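Local coordinates for protein dehydrogenase (Thermotoga maritima, PDB 3EZY) that catalyses the NAD(+)-dependent oxidation of myo-inositol to scyllo-inosose, a step that probably belongs to a myo-inositol degradation pathway, at residues Val147-Ser152 with Asp238-Val243. Numbering follows the deposited sequence.
Sequences VLRITS and DQRIEV
Arg149 and Glu242 face each other as a hydrogen-bonded antiparallel pair, Arg149 N to Glu242 O and Glu242 N to Arg149 O both 2.8 Å. Thr151 and Arg240 repeat the pattern, the return bond from Arg240 N to Thr151 O more bent (2.9 Å, 144° at the hydrogen). These are neighbouring strands of the mixed sheet in the C-terminal domain of this Gfo/Idh/MocA enzyme. The face of Leu148, Ile241 and Val243 is apolar here: Leu148 CD1 lies 4.0 Å from Val243 CG2 and meets Ile241 CG2, under helices 128-138 and 174-185. The other face is charged and meets a second subunit. There Arg149, bent at chi2 (-106°), turns its guanidinium edge to Thr151 OG1, which takes NE (2.8 Å) and NH2 in plane. Arg240 grips Asp238 side-on, NE to OD1 at 2.8 Å on the syn lone pair and NH2 to OD2; Tyr235 OH also donates to OD2. Arg240 NH1 sits over a face of the Arg149 guanidinium, 3.3 Å from Arg149 NH2, the planes 56° apart; Glu242 of the second subunit, salt-bridged to both arginines, probably offsets this like-charge approach. A leucine in place of Arg240 would probably leave the Asp238 carboxylate without its two-pronged arginine, though still bonded to Tyr235, and Glu242 of the second subunit with one cation fewer. Water bridges Val147 O and, weakly, Glu242 OE2, which also pairs with Arg153 of the second subunit.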
loop_
_atom_site.group_PDB
_atom_site.type_symbol
_atom_site.label_atom_id
_atom_site.label_comp_id
_atom_site.label_asym_id
_atom_site.label_seq_id
_atom_site.Cartn_x
_atom_site.Cartn_y
_atom_site.Cartn_z
ATOM N N VAL A 147 4.518 -13.917 18.833
ATOM C CA VAL A 147 3.081 -13.603 18.902
ATOM C C VAL A 147 2.389 -13.887 17.586
ATOM O O VAL A 147 2.873 -13.476 16.510
ATOM C CB VAL A 147 2.878 -12.114 19.195
ATOM C CG1 VAL A 147 1.348 -11.747 19.152
ATOM C CG2 VAL A 147 3.460 -11.781 20.532
ATOM N N LEU A 148 1.262 -14.582 17.673
ATOM C CA LEU A 148 0.393 -14.871 16.521
ATOM C C LEU A 148 -0.846 -14.002 16.597
ATOM O O LEU A 148 -1.472 -13.905 17.661
ATOM C CB LEU A 148 -0.081 -16.336 16.538
ATOM C CG LEU A 148 -1.122 -16.828 15.504
ATOM C CD1 LEU A 148 -0.612 -16.767 14.070
ATOM C CD2 LEU A 148 -1.651 -18.276 15.845
ATOM N N ARG A 149 -1.251 -13.443 15.462
ATOM C CA ARG A 149 -2.539 -12.774 15.368
ATOM C C ARG A 149 -3.348 -13.283 14.179
ATOM O O ARG A 149 -2.843 -13.302 13.049
ATOM C CB ARG A 149 -2.320 -11.297 15.176
ATOM C CG ARG A 149 -3.597 -10.529 14.995
ATOM C CD ARG A 149 -3.863 -10.067 13.565
ATOM N NE ARG A 149 -5.101 -9.268 13.506
ATOM C CZ ARG A 149 -5.141 -7.923 13.521
ATOM N NH1 ARG A 149 -4.000 -7.210 13.610
ATOM N NH2 ARG A 149 -6.333 -7.289 13.482
ATOM N N ILE A 150 -4.602 -13.656 14.430
ATOM C CA ILE A 150 -5.512 -14.046 13.371
ATOM C C ILE A 150 -6.816 -13.293 13.517
ATOM O O ILE A 150 -7.421 -13.240 14.593
ATOM C CB ILE A 150 -5.801 -15.573 13.393
ATOM C CG1 ILE A 150 -4.500 -16.375 13.208
ATOM C CG2 ILE A 150 -6.933 -15.954 12.378
ATOM C CD1 ILE A 150 -4.681 -17.893 13.355
ATOM N N THR A 151 -7.259 -12.700 12.424
ATOM C CA THR A 151 -8.585 -12.089 12.396
ATOM C C THR A 151 -9.330 -12.852 11.348
ATOM O O THR A 151 -8.812 -13.016 10.247
ATOM C CB THR A 151 -8.471 -10.625 11.967
ATOM O OG1 THR A 151 -7.766 -9.912 12.986
ATOM C CG2 THR A 151 -9.854 -9.990 11.700
ATOM N N SER A 152 -10.514 -13.353 11.680
ATOM C CA SER A 152 -11.361 -14.030 10.692
ATOM C C SER A 152 -12.788 -13.632 10.887
ATOM O O SER A 152 -13.423 -14.021 11.885
ATOM C CB SER A 152 -11.260 -15.550 10.787
ATOM O OG SER A 152 -9.934 -15.956 10.460
ATOM N N ASP A 238 -12.745 -10.879 5.956
ATOM C CA ASP A 238 -11.532 -10.327 6.516
ATOM C C ASP A 238 -10.847 -11.467 7.205
ATOM O O ASP A 238 -11.238 -11.833 8.320
ATOM C CB ASP A 238 -11.843 -9.246 7.551
ATOM C CG ASP A 238 -10.621 -8.412 7.897
ATOM O OD1 ASP A 238 -9.482 -8.878 7.679
ATOM O OD2 ASP A 238 -10.794 -7.289 8.406
ATOM N N GLN A 239 -9.816 -12.011 6.567
ATOM C CA GLN A 239 -9.090 -13.096 7.128
ATOM C C GLN A 239 -7.590 -12.800 7.029
ATOM O O GLN A 239 -6.981 -12.971 5.966
ATOM C CB GLN A 239 -9.437 -14.370 6.366
ATOM C CG GLN A 239 -10.896 -14.752 6.570
ATOM C CD GLN A 239 -11.337 -15.895 5.703
ATOM O OE1 GLN A 239 -10.688 -16.232 4.731
ATOM N NE2 GLN A 239 -12.422 -16.521 6.075
ATOM N N ARG A 240 -7.021 -12.268 8.108
ATOM C CA ARG A 240 -5.626 -11.904 8.086
ATOM C C ARG A 240 -4.857 -12.757 9.035
ATOM O O ARG A 240 -5.381 -13.194 10.036
ATOM C CB ARG A 240 -5.437 -10.428 8.465
ATOM C CG ARG A 240 -5.842 -9.458 7.330
ATOM C CD ARG A 240 -5.834 -8.049 7.834
ATOM N NE ARG A 240 -7.072 -7.777 8.552
ATOM C CZ ARG A 240 -7.175 -7.050 9.663
ATOM N NH1 ARG A 240 -6.099 -6.578 10.240
ATOM N NH2 ARG A 240 -8.363 -6.825 10.232
ATOM N N ILE A 241 -3.578 -12.972 8.740
ATOM C CA ILE A 241 -2.713 -13.668 9.695
ATOM C C ILE A 241 -1.428 -12.867 9.851
ATOM O O ILE A 241 -0.856 -12.404 8.864
ATOM C CB ILE A 241 -2.333 -15.094 9.198
ATOM C CG1 ILE A 241 -3.602 -15.953 9.070
ATOM C CG2 ILE A 241 -1.280 -15.695 10.174
ATOM C CD1 ILE A 241 -3.415 -17.372 8.343
ATOM N N GLU A 242 -0.989 -12.671 11.090
ATOM C CA GLU A 242 0.322 -12.103 11.315
ATOM C C GLU A 242 1.101 -12.961 12.317
ATOM O O GLU A 242 0.543 -13.469 13.313
ATOM C CB GLU A 242 0.185 -10.644 11.820
ATOM C CG GLU A 242 1.470 -10.080 12.302
ATOM C CD GLU A 242 1.254 -8.812 13.113
ATOM O OE1 GLU A 242 0.214 -8.140 12.883
ATOM O OE2 GLU A 242 2.119 -8.533 13.960
ATOM N N VAL A 243 2.386 -13.115 12.058
ATOM C CA VAL A 243 3.309 -13.727 13.033
ATOM C C VAL A 243 4.466 -12.768 13.348
ATOM O O VAL A 243 5.199 -12.312 12.448
ATOM C CB VAL A 243 3.898 -15.106 12.552
ATOM C CG1 VAL A 243 4.785 -15.775 13.690
ATOM C CG2 VAL A 243 2.771 -16.054 12.128
HETATM O O HOH W 1 1.452 -10.985 15.695
HETATM O O HOH W 2 -1.416 -7.233 15.066
HETATM O O HOH W 3 -7.723 -15.495 9.107
#